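PDB 4QO5: cytochrome c-552/4 domain-containing protein from Ignicoccus hospitalis KIN4/I, which is of unknown function but binds eight heme c groups as a membrane-associated cytochrome and probably takes part in electron transfer. Local coordinates for residues Arg140-Ala145 and Leu468-Trp473; Thr434-Val439 and Lys503-Met508; Leu442-Ser447 and Glu463-Leu468. All coordinates share one frame; numbering follows the deposited sequence.

In the fold
The three contacts tie helices 413-447, 464-485 and 498-520 to one another and to the heme-bearing part of the chain. Contacts 1 and 3 both use helix 464-485, share L468, and have centres about 12 Å apart: the calcium ion sits at the N-terminal end of this helix, and further along V470 and W473 meet L142 of helix 137-147, which lines a heme pocket. Contact 2 joins the two flanking helices, its centre about 10 Å from that of contact 3 and about 14 Å from that of contact 1. W469 NE1 makes a probable hydrogen bond to T438 OG1 at 3.0 Å, linking contacts 1 and 2, while H507 NE2 probably bonds Y464 OH at 3.1 Å, linking contacts 2 and 3.

Contact 1 of 3, residues Arg140-Ala145 and Leu468-Trp473; sequences RALVNA and LWVESW. With NAG (2-acetamido-2-deoxy-beta-D-glucopyranose), chain K; HEC (heme c), chain E.
Between residues 140-145 and 468-473 the contact is made by L142, which meets V470 and W473, and its two methyls divide the work. CD1 approaches V470 CG2 at 4.4 Å, whereas CD2 comes obliquely to the six-membered end of the W473 indole, 4.5 Å from CH2. With CG anti to the backbone N (chi1 -177°), the isobutyl group extends toward V470 and W473; even so, the nearest CA atoms, those of L142 and V470, remain 9.3 Å apart and little surface is buried. On the second helix the indole of W473 is turned edge-on to that of W469, its NE1 lying 3.3 Å above the centre of the W469 ring. This packing probably helps fix the direction from which W473 meets the leucine. The contact borders a heme pocket of this octaheme cytochrome, and helix 137-147 falls in a stretch related to cytochrome c554. L142 CG rests 3.7 Å from the heme methyl CMB, and V143 CG2 reaches the same methyl, also at 3.7 Å, so one methyl of the porphyrin rim packs against two consecutive residues of the helix. Y482, further along helix 464-485, hydrogen-bonds the same heme, whose iron carries a water at 2.5 Å from FE. R140 and N144 belong to another side of helix 137-147, where the N-acetylglucosamine is attached to the protein. The R140 chain lies alongside this sugar, with CG 3.6 Å from its N2 atom, and NH1 is hydrogen-bonded to the carbonyl oxygen of M134.

Contact 2 of 3, residues Thr434-Val439 and Lys503-Met508; sequences TLKTTV and KDIEHM
T437 and I505 bury more surface here than any other pair, packing helix 413-447 against helix 498-520 in the C-terminal helical bundle. The two short segments run nearly parallel, at 13° with axes 10.1 Å apart, as expected when the intervening helix 464-485 carries the chain back between them. T437 turns its methyl to the interface: CG2 lies 3.6 Å from I505 CG1, and the two side chains meet at about a right angle. The same rotation, with OG1 between the backbone N and the carbonyl carbon (chi1 61°), sends the hydroxyl to S472 of helix 464-485, where it is hydrogen-bonded. Both branches of I505 are used, for its CG2 touches K436 CE at 3.6 Å and its CD1 lies 4.0 Å from K436 CD. Were I505 an alanine, the T437 methyl and the K436 methylenes would probably lose their apolar partner, opening a gap between the helices and leaving the aliphatic part of the lysine less firmly held. K436 is extended until its last bond, where a bend at chi4 (76°) accompanies the reach of NZ to the backbone oxygen of T150 of the third subunit, so its aliphatic part packs within the chain while its amino group bonds across the subunit boundary. L440, a turn further on, also packs on I505 and M508. M508 borders T437 from one turn beyond I505, with SD 3.9 Å from T437 CB, and its methyl CE comes to 3.6 Å from the backbone oxygen of T437.

Contact 3 of 3, residues Leu442-Ser447 and Glu463-Leu468; sequences LKAWQS and EYIEKL. With CA (calcium ion), chain J.
Residues 442-447 of helix 413-447 and the first turn of helix 464-485 run in roughly opposite senses, joined by a linker without helix or strand. A444 and I465 hold the nearest backbone positions, their CA atoms 7.8 Å apart, and E463 occupies the N-cap position of the second helix. Between A444 and I465 the packing is apolar: A444 CB touches I465 CD1 at 3.9 Å, with I465 CG2 close beside it. The polar half of the contact is carried by W445 and E466. W445 NE1 donates to E466 OE2 over 2.8 Å in a nearly straight bond (171°), with the acceptor almost in the ring plane. The indole meets this oxygen on its anti side, 18° out of the carboxylate plane, and the two flat groups are inclined at 68° to each other. With CG anti to the carbonyl carbon and the chain extended beyond it, E466 carries its carboxylate out to the indole and to the calcium ion, which it binds through both oxygens, OE1 at 2.5 Å and OE2 at 2.4 Å. OE2 is thus gripped by metal and indole together, while OE1 also accepts the backbone N of E463 at 2.9 Å. These bonds fix the rotation of the carboxylate. The bond from E463 N to E466 OE1 is one half of a capping box; the E463 side chain, instead of completing it, gives OE2 to the calcium at 2.5 Å. Nearby, the ring of Y464 stacks with H507 of the second subunit. A water at 2.4 Å from the calcium, D462 OD1 and the backbone oxygens of H451 and T459 complete a shell of seven oxygen atoms. The whole is a calcium site in the bend of an antiparallel helical hairpin, with a second-shell tryptophan from the first helix that probably helps orient the bidentate glutamate.

Contact 1 of 3, residues Arg140-Ala145 and Leu468-Trp473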
loop_
_atom_site.group_PDB
_atom_site.type_symbol
_atom_site.label_atom_id
_atom_site.label_comp_id
_atom_site.label_asym_id
_atom_site.label_seq_id
_atom_site.Cartn_x
_atom_site.Cartn_y
_atom_site.Cartn_z
ATOM N N ARG A 140 23.969 15.931 2.119
ATOM C CA ARG A 140 23.711 16.299 3.508
ATOM C C ARG A 140 22.869 17.568 3.590
ATOM O O ARG A 140 22.069 17.744 4.523
ATOM C CB ARG A 140 25.032 16.454 4.267
ATOM C CG ARG A 140 24.890 16.932 5.694
ATOM C CD ARG A 140 24.025 15.982 6.518
ATOM N NE ARG A 140 24.120 16.273 7.947
ATOM C CZ ARG A 140 25.176 15.964 8.697
ATOM N NH1 ARG A 140 26.222 15.357 8.150
ATOM N NH2 ARG A 140 25.184 16.255 9.992
ATOM N N ALA A 141 23.043 18.451 2.612
ATOM C CA ALA A 141 22.222 19.646 2.535
ATOM C C ALA A 141 20.757 19.272 2.297
ATOM O O ALA A 141 19.846 19.910 2.838
ATOM C CB ALA A 141 22.731 20.567 1.449
ATOM N N LEU A 142 20.534 18.228 1.501
ATOM C CA LEU A 142 19.181 17.730 1.258
ATOM C C LEU A 142 18.606 17.128 2.542
ATOM O O LEU A 142 17.446 17.375 2.891
ATOM C CB LEU A 142 19.174 16.698 0.129
ATOM C CG LEU A 142 17.784 16.164 -0.253
ATOM C CD1 LEU A 142 16.861 17.312 -0.636
ATOM C CD2 LEU A 142 17.901 15.165 -1.396
ATOM N N VAL A 143 19.428 16.346 3.243
ATOM C CA VAL A 143 19.046 15.800 4.546
ATOM C C VAL A 143 18.593 16.931 5.450
ATOM O O VAL A 143 17.495 16.906 6.016
ATOM C CB VAL A 143 20.219 15.056 5.233
ATOM C CG1 VAL A 143 19.897 14.793 6.702
ATOM C CG2 VAL A 143 20.542 13.754 4.504
ATOM N N ASN A 144 19.437 17.944 5.560
ATOM C CA ASN A 144 19.132 19.084 6.391
ATOM C C ASN A 144 17.885 19.864 6.037
ATOM O O ASN A 144 17.111 20.244 6.924
ATOM C CB ASN A 144 20.292 20.034 6.358
ATOM C CG ASN A 144 21.227 19.760 7.435
ATOM O OD1 ASN A 144 21.560 18.588 7.715
ATOM N ND2 ASN A 144 21.612 20.818 8.135
ATOM N N ALA A 145 17.712 20.130 4.744
ATOM C CA ALA A 145 16.539 20.872 4.279
ATOM C C ALA A 145 15.258 20.098 4.552
ATOM O O ALA A 145 14.171 20.683 4.661
ATOM C CB ALA A 145 16.666 21.182 2.782
ATOM N N LEU A 468 9.767 21.004 -5.499
ATOM C CA LEU A 468 9.087 20.486 -6.685
ATOM C C LEU A 468 10.121 19.953 -7.670
ATOM O O LEU A 468 9.942 18.893 -8.260
ATOM C CB LEU A 468 8.233 21.571 -7.339
ATOM C CG LEU A 468 7.023 22.037 -6.523
ATOM C CD1 LEU A 468 6.237 23.082 -7.308
ATOM C CD2 LEU A 468 6.132 20.852 -6.175
ATOM N N TRP A 469 11.218 20.683 -7.831
ATOM C CA TRP A 469 12.295 20.220 -8.690
ATOM C C TRP A 469 12.874 18.901 -8.165
ATOM O O TRP A 469 13.047 17.952 -8.925
ATOM C CB TRP A 469 13.362 21.295 -8.798
ATOM C CG TRP A 469 14.686 20.816 -9.337
ATOM C CD1 TRP A 469 14.967 20.418 -10.632
ATOM C CD2 TRP A 469 15.910 20.708 -8.607
ATOM N NE1 TRP A 469 16.297 20.063 -10.726
ATOM C CE2 TRP A 469 16.895 20.235 -9.503
ATOM C CE3 TRP A 469 16.274 20.967 -7.274
ATOM C CZ2 TRP A 469 18.224 20.021 -9.112
ATOM C CZ3 TRP A 469 17.588 20.755 -6.890
ATOM C CH2 TRP A 469 18.549 20.287 -7.810
ATOM N N VAL A 470 13.156 18.842 -6.865
ATOM C CA VAL A 470 13.646 17.607 -6.249
ATOM C C VAL A 470 12.755 16.405 -6.579
ATOM O O VAL A 470 13.253 15.360 -7.008
ATOM C CB VAL A 470 13.828 17.742 -4.707
ATOM C CG1 VAL A 470 14.115 16.381 -4.079
ATOM C CG2 VAL A 470 14.958 18.717 -4.385
ATOM N N GLU A 471 11.440 16.568 -6.424
ATOM C CA GLU A 471 10.509 15.471 -6.660
ATOM C C GLU A 471 10.536 14.980 -8.106
ATOM O O GLU A 471 10.327 13.799 -8.363
ATOM C CB GLU A 471 9.088 15.863 -6.248
ATOM C CG GLU A 471 9.028 16.202 -4.777
ATOM C CD GLU A 471 7.649 16.587 -4.295
ATOM O OE1 GLU A 471 6.674 16.465 -5.069
ATOM O OE2 GLU A 471 7.549 17.017 -3.125
ATOM N N SER A 472 10.812 15.886 -9.038
ATOM C CA SER A 472 10.827 15.522 -10.449
ATOM C C SER A 472 11.826 14.391 -10.694
ATOM O O SER A 472 11.529 13.451 -11.435
ATOM C CB SER A 472 11.122 16.740 -11.335
ATOM O OG SER A 472 12.483 17.140 -11.267
ATOM N N TRP A 473 12.993 14.455 -10.047
ATOM C CA TRP A 473 13.930 13.340 -10.132
ATOM C C TRP A 473 13.793 12.317 -9.006
ATOM O O TRP A 473 13.651 11.119 -9.279
ATOM C CB TRP A 473 15.395 13.794 -10.305
ATOM C CG TRP A 473 15.844 14.949 -9.460
ATOM C CD1 TRP A 473 15.703 16.280 -9.743
ATOM C CD2 TRP A 473 16.569 14.878 -8.219
ATOM N NE1 TRP A 473 16.268 17.039 -8.739
ATOM C CE2 TRP A 473 16.807 16.204 -7.797
ATOM C CE3 TRP A 473 17.023 13.825 -7.421
ATOM C CZ2 TRP A 473 17.483 16.504 -6.612
ATOM C CZ3 TRP A 473 17.693 14.125 -6.232
ATOM C CH2 TRP A 473 17.914 15.455 -5.845
HETATM C C1 NAG K . 24.168 19.646 8.369
HETATM C C2 NAG K . 25.054 20.730 7.865
HETATM C C3 NAG K . 26.191 20.921 8.855
HETATM C C4 NAG K . 25.617 21.216 10.249
HETATM C C5 NAG K . 24.525 20.206 10.632
HETATM C C6 NAG K . 23.777 20.580 11.892
HETATM C C7 NAG K . 25.107 20.993 5.411
HETATM C C8 NAG K . 25.757 20.543 4.135
HETATM N N2 NAG K . 25.561 20.420 6.532
HETATM O O3 NAG K . 27.045 21.964 8.406
HETATM O O4 NAG K . 26.632 21.132 11.236
HETATM O O5 NAG K . 23.550 20.073 9.586
HETATM O O6 NAG K . 23.489 21.970 11.951
HETATM O O7 NAG K . 24.220 21.847 5.416
HETATM FE FE HEC E . 17.787 7.540 0.938
HETATM C CHA HEC E . 19.741 6.337 -1.681
HETATM C CHB HEC E . 19.028 10.669 0.325
HETATM C CHC HEC E . 15.737 8.845 3.374
HETATM C CHD HEC E . 16.171 4.562 1.152
HETATM N NA HEC E . 19.086 8.332 -0.456
HETATM C C1A HEC E . 19.873 7.664 -1.364
HETATM C C2A HEC E . 20.839 8.599 -1.908
HETATM C C3A HEC E . 20.611 9.783 -1.342
HETATM C C4A HEC E . 19.511 9.641 -0.431
HETATM C CMA HEC E . 21.329 11.128 -1.571
HETATM C CAA HEC E . 21.947 8.278 -2.937
HETATM C CBA HEC E . 23.225 8.143 -2.102
HETATM C CGA HEC E . 24.424 7.716 -2.919
HETATM O O1A HEC E . 25.370 8.530 -3.079
HETATM O O2A HEC E . 24.431 6.562 -3.407
HETATM N NB HEC E . 17.488 9.360 1.690
HETATM C C1B HEC E . 18.063 10.541 1.289
HETATM C C2B HEC E . 17.581 11.620 2.110
HETATM C C3B HEC E . 16.619 11.114 2.892
HETATM C C4B HEC E . 16.592 9.684 2.696
HETATM C CMB HEC E . 17.969 13.102 1.878
HETATM C CAB HEC E . 15.651 11.760 3.911
HETATM C CBB HEC E . 15.329 13.267 3.821
HETATM N NC HEC E . 16.231 6.909 2.017
HETATM C C1C HEC E . 15.570 7.526 3.055
HETATM C C2C HEC E . 14.836 6.526 3.805
HETATM C C3C HEC E . 14.880 5.433 3.030
HETATM C C4C HEC E . 15.823 5.602 1.988
HETATM C CMC HEC E . 13.831 6.913 4.922
HETATM C CAC HEC E . 14.269 4.042 3.066
HETATM C CBC HEC E . 12.721 4.145 3.219
HETATM N ND HEC E . 17.938 5.734 -0.090
HETATM C C1D HEC E . 17.133 4.638 0.165
HETATM C C2D HEC E . 17.434 3.602 -0.786
HETATM C C3D HEC E . 18.533 4.156 -1.681
HETATM C C4D HEC E . 18.786 5.483 -1.177
HETATM C CMD HEC E . 16.778 2.222 -0.876
HETATM C CAD HEC E . 19.206 3.469 -2.894
HETATM C CBD HEC E . 18.210 3.544 -4.047
HETATM C CGD HEC E . 18.837 3.105 -5.343
HETATM O O1D HEC E . 18.068 2.794 -6.286
HETATM O O2D HEC E . 20.083 3.060 -5.441
HETATM O O HOH W 1 15.940 8.017 -0.704
#

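Contact 2 of 3, residues Thr434-Val439 and Lys503-Met508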
loop_
_atom_site.group_PDB
_atom_site.type_symbol
_atom_site.label_atom_id
_atom_site.label_comp_id
_atom_site.label_asym_id
_atom_site.label_seq_id
_atom_site.Cartn_x
_atom_site.Cartn_y
_atom_site.Cartn_z
ATOM N N THR A 434 13.956 15.662 -16.471
ATOM C CA THR A 434 14.722 16.191 -15.347
ATOM C C THR A 434 15.543 17.415 -15.765
ATOM O O THR A 434 15.687 18.371 -15.005
ATOM C CB THR A 434 15.612 15.098 -14.748
ATOM O OG1 THR A 434 14.775 14.058 -14.231
ATOM C CG2 THR A 434 16.490 15.643 -13.609
ATOM N N LEU A 435 16.063 17.403 -16.986
ATOM C CA LEU A 435 16.785 18.571 -17.479
ATOM C C LEU A 435 15.824 19.749 -17.609
ATOM O O LEU A 435 16.189 20.902 -17.349
ATOM C CB LEU A 435 17.466 18.271 -18.826
ATOM C CG LEU A 435 18.151 19.449 -19.521
ATOM C CD1 LEU A 435 19.222 20.074 -18.626
ATOM C CD2 LEU A 435 18.765 18.992 -20.856
ATOM N N LYS A 436 14.593 19.460 -18.021
ATOM C CA LYS A 436 13.585 20.502 -18.189
ATOM C C LYS A 436 13.236 21.161 -16.851
ATOM O O LYS A 436 13.180 22.387 -16.756
ATOM C CB LYS A 436 12.323 19.937 -18.849
ATOM C CG LYS A 436 11.299 21.009 -19.231
ATOM C CD LYS A 436 10.102 20.398 -19.942
ATOM C CE LYS A 436 9.079 21.457 -20.318
ATOM N NZ LYS A 436 9.501 22.266 -21.488
ATOM N N THR A 437 12.992 20.359 -15.819
ATOM C CA THR A 437 12.664 20.936 -14.517
ATOM C C THR A 437 13.864 21.672 -13.934
ATOM O O THR A 437 13.703 22.657 -13.206
ATOM C CB THR A 437 12.147 19.886 -13.508
ATOM O OG1 THR A 437 13.155 18.894 -13.280
ATOM C CG2 THR A 437 10.885 19.214 -14.031
ATOM N N THR A 438 15.069 21.206 -14.263
ATOM C CA THR A 438 16.276 21.877 -13.796
ATOM C C THR A 438 16.393 23.281 -14.406
ATOM O O THR A 438 16.781 24.238 -13.725
ATOM C CB THR A 438 17.547 21.046 -14.095
ATOM O OG1 THR A 438 17.446 19.773 -13.433
ATOM C CG2 THR A 438 18.787 21.776 -13.613
ATOM N N VAL A 439 16.044 23.406 -15.682
ATOM C CA VAL A 439 16.074 24.712 -16.338
ATOM C C VAL A 439 14.984 25.630 -15.773
ATOM O O VAL A 439 15.192 26.837 -15.639
ATOM C CB VAL A 439 15.959 24.589 -17.880
ATOM C CG1 VAL A 439 15.790 25.958 -18.531
ATOM C CG2 VAL A 439 17.201 23.902 -18.432
ATOM N N LYS A 503 2.788 16.696 -14.635
ATOM C CA LYS A 503 2.094 17.628 -13.748
ATOM C C LYS A 503 3.092 18.537 -13.014
ATOM O O LYS A 503 2.891 19.753 -12.897
ATOM C CB LYS A 503 1.243 16.863 -12.732
ATOM C CG LYS A 503 0.478 17.752 -11.772
ATOM C CD LYS A 503 -0.333 16.911 -10.801
ATOM C CE LYS A 503 -0.795 17.734 -9.617
ATOM N NZ LYS A 503 -1.498 16.893 -8.605
ATOM N N ASP A 504 4.175 17.942 -12.533
ATOM C CA ASP A 504 5.193 18.702 -11.812
ATOM C C ASP A 504 5.820 19.791 -12.690
ATOM O O ASP A 504 5.979 20.929 -12.252
ATOM C CB ASP A 504 6.270 17.760 -11.289
ATOM C CG ASP A 504 7.089 18.375 -10.177
ATOM O OD1 ASP A 504 6.613 19.335 -9.537
ATOM O OD2 ASP A 504 8.208 17.886 -9.940
ATOM N N ILE A 505 6.158 19.442 -13.931
ATOM C CA ILE A 505 6.664 20.418 -14.891
ATOM C C ILE A 505 5.709 21.594 -15.026
ATOM O O ILE A 505 6.110 22.756 -14.939
ATOM C CB ILE A 505 6.907 19.775 -16.275
ATOM C CG1 ILE A 505 8.091 18.796 -16.193
ATOM C CG2 ILE A 505 7.174 20.848 -17.325
ATOM C CD1 ILE A 505 8.263 17.919 -17.437
ATOM N N GLU A 506 4.430 21.290 -15.211
ATOM C CA GLU A 506 3.430 22.336 -15.347
ATOM C C GLU A 506 3.196 23.083 -14.040
ATOM O O GLU A 506 2.918 24.274 -14.046
ATOM C CB GLU A 506 2.124 21.756 -15.881
ATOM C CG GLU A 506 2.261 21.219 -17.289
ATOM C CD GLU A 506 2.739 22.275 -18.271
ATOM O OE1 GLU A 506 2.382 23.465 -18.097
ATOM O OE2 GLU A 506 3.470 21.919 -19.223
ATOM N N HIS A 507 3.320 22.387 -12.923
ATOM C CA HIS A 507 3.185 23.046 -11.624
ATOM C C HIS A 507 4.272 24.108 -11.464
ATOM O O HIS A 507 3.982 25.260 -11.116
ATOM C CB HIS A 507 3.127 22.009 -10.499
ATOM C CG HIS A 507 2.862 22.581 -9.139
ATOM N ND1 HIS A 507 2.032 23.668 -8.946
ATOM C CD2 HIS A 507 3.091 22.070 -7.909
ATOM C CE1 HIS A 507 1.905 23.892 -7.650
ATOM N NE2 HIS A 507 2.519 22.932 -6.997
ATOM N N MET A 508 5.512 23.749 -11.786
ATOM C CA MET A 508 6.589 24.736 -11.774
ATOM C C MET A 508 6.335 25.904 -12.728
ATOM O O MET A 508 6.559 27.064 -12.370
ATOM C CB MET A 508 7.935 24.072 -12.069
ATOM C CG MET A 508 8.289 22.966 -11.085
ATOM S SD MET A 508 9.927 22.298 -11.437
ATOM C CE MET A 508 10.972 23.698 -11.023
#

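Contact 3 of 3, residues Leu442-Ser447 and Glu463-Leu468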
loop_
_atom_site.group_PDB
_atom_site.type_symbol
_atom_site.label_atom_id
_atom_site.label_comp_id
_atom_site.label_asym_id
_atom_site.label_seq_id
_atom_site.Cartn_x
_atom_site.Cartn_y
_atom_site.Cartn_z
ATOM N N LEU A 442 16.405 27.044 -12.674
ATOM C CA LEU A 442 17.315 28.146 -12.990
ATOM C C LEU A 442 16.535 29.428 -13.291
ATOM O O LEU A 442 16.973 30.522 -12.952
ATOM C CB LEU A 442 18.232 27.790 -14.164
ATOM C CG LEU A 442 19.278 26.704 -13.907
ATOM C CD1 LEU A 442 20.031 26.367 -15.195
ATOM C CD2 LEU A 442 20.251 27.128 -12.821
ATOM N N LYS A 443 15.371 29.292 -13.919
ATOM C CA LYS A 443 14.510 30.448 -14.160
ATOM C C LYS A 443 13.945 31.008 -12.852
ATOM O O LYS A 443 13.816 32.217 -12.686
ATOM C CB LYS A 443 13.362 30.087 -15.110
ATOM C CG LYS A 443 13.812 29.791 -16.528
ATOM C CD LYS A 443 12.630 29.610 -17.481
ATOM C CE LYS A 443 13.112 29.555 -18.931
ATOM N NZ LYS A 443 12.107 28.948 -19.853
ATOM N N ALA A 444 13.603 30.119 -11.929
ATOM C CA ALA A 444 13.092 30.535 -10.624
ATOM C C ALA A 444 14.149 31.323 -9.852
ATOM O O ALA A 444 13.842 32.318 -9.196
ATOM C CB ALA A 444 12.647 29.327 -9.819
ATOM N N TRP A 445 15.396 30.873 -9.930
ATOM C CA TRP A 445 16.474 31.565 -9.243
ATOM C C TRP A 445 16.774 32.896 -9.929
ATOM O O TRP A 445 17.015 33.902 -9.269
ATOM C CB TRP A 445 17.730 30.700 -9.201
ATOM C CG TRP A 445 17.658 29.551 -8.255
ATOM C CD1 TRP A 445 16.904 29.459 -7.112
ATOM C CD2 TRP A 445 18.373 28.318 -8.365
ATOM N NE1 TRP A 445 17.110 28.241 -6.511
ATOM C CE2 TRP A 445 18.014 27.525 -7.258
ATOM C CE3 TRP A 445 19.293 27.811 -9.291
ATOM C CZ2 TRP A 445 18.531 26.244 -7.059
ATOM C CZ3 TRP A 445 19.811 26.541 -9.088
ATOM C CH2 TRP A 445 19.425 25.770 -7.986
ATOM N N GLN A 446 16.735 32.892 -11.257
ATOM C CA GLN A 446 16.994 34.095 -12.044
ATOM C C GLN A 446 15.969 35.199 -11.801
ATOM O O GLN A 446 16.305 36.382 -11.827
ATOM C CB GLN A 446 17.016 33.750 -13.535
ATOM C CG GLN A 446 17.562 34.858 -14.418
ATOM C CD GLN A 446 19.074 34.940 -14.385
ATOM O OE1 GLN A 446 19.770 33.939 -14.569
ATOM N NE2 GLN A 446 19.593 36.141 -14.160
ATOM N N SER A 447 14.718 34.813 -11.576
ATOM C CA SER A 447 13.628 35.778 -11.465
ATOM C C SER A 447 13.382 36.205 -10.025
ATOM O O SER A 447 12.612 37.128 -9.767
ATOM C CB SER A 447 12.340 35.207 -12.065
ATOM O OG SER A 447 11.754 34.251 -11.197
ATOM N N GLU A 463 13.212 25.750 -0.383
ATOM C CA GLU A 463 11.974 26.431 -0.728
ATOM C C GLU A 463 11.056 25.546 -1.569
ATOM O O GLU A 463 11.491 24.551 -2.140
ATOM C CB GLU A 463 12.253 27.745 -1.459
ATOM C CG GLU A 463 12.996 28.766 -0.638
ATOM C CD GLU A 463 13.517 29.911 -1.495
ATOM O OE1 GLU A 463 12.772 30.894 -1.690
ATOM O OE2 GLU A 463 14.665 29.819 -1.977
ATOM N N TYR A 464 9.785 25.922 -1.629
ATOM C CA TYR A 464 8.758 25.081 -2.243
ATOM C C TYR A 464 9.030 24.718 -3.705
ATOM O O TYR A 464 8.983 23.546 -4.062
ATOM C CB TYR A 464 7.369 25.715 -2.085
ATOM C CG TYR A 464 6.252 24.839 -2.602
ATOM C CD1 TYR A 464 5.958 23.627 -1.991
ATOM C CD2 TYR A 464 5.504 25.212 -3.712
ATOM C CE1 TYR A 464 4.946 22.814 -2.465
ATOM C CE2 TYR A 464 4.489 24.403 -4.193
ATOM C CZ TYR A 464 4.216 23.204 -3.560
ATOM O OH TYR A 464 3.203 22.391 -4.012
ATOM N N ILE A 465 9.314 25.701 -4.551
ATOM C CA ILE A 465 9.590 25.384 -5.957
ATOM C C ILE A 465 10.846 24.513 -6.113
ATOM O O ILE A 465 10.944 23.713 -7.046
ATOM C CB ILE A 465 9.677 26.646 -6.860
ATOM C CG1 ILE A 465 9.582 26.235 -8.340
ATOM C CG2 ILE A 465 10.943 27.442 -6.571
ATOM C CD1 ILE A 465 9.265 27.358 -9.292
ATOM N N GLU A 466 11.793 24.646 -5.184
ATOM C CA GLU A 466 12.996 23.820 -5.213
ATOM C C GLU A 466 12.644 22.372 -4.857
ATOM O O GLU A 466 13.186 21.424 -5.421
ATOM C CB GLU A 466 14.062 24.399 -4.268
ATOM C CG GLU A 466 14.593 25.754 -4.750
ATOM C CD GLU A 466 15.261 26.594 -3.669
ATOM O OE1 GLU A 466 15.152 26.257 -2.469
ATOM O OE2 GLU A 466 15.887 27.612 -4.033
ATOM N N LYS A 467 11.697 22.198 -3.942
ATOM C CA LYS A 467 11.267 20.851 -3.582
ATOM C C LYS A 467 10.473 20.195 -4.718
ATOM O O LYS A 467 10.501 18.974 -4.880
ATOM C CB LYS A 467 10.472 20.875 -2.270
ATOM C CG LYS A 467 11.363 21.202 -1.038
ATOM C CD LYS A 467 10.493 21.503 0.174
ATOM C CE LYS A 467 11.240 22.291 1.242
ATOM N NZ LYS A 467 12.403 21.535 1.770
ATOM N N LEU A 468 9.767 21.004 -5.499
ATOM C CA LEU A 468 9.087 20.486 -6.685
ATOM C C LEU A 468 10.121 19.953 -7.670
ATOM O O LEU A 468 9.942 18.893 -8.260
ATOM C CB LEU A 468 8.233 21.571 -7.339
ATOM C CG LEU A 468 7.023 22.037 -6.523
ATOM C CD1 LEU A 468 6.237 23.082 -7.308
ATOM C CD2 LEU A 468 6.132 20.852 -6.175
HETATM CA CA CA J . 16.549 28.251 -1.848
HETATM O O HOH W 2 17.299 29.588 -0.032
#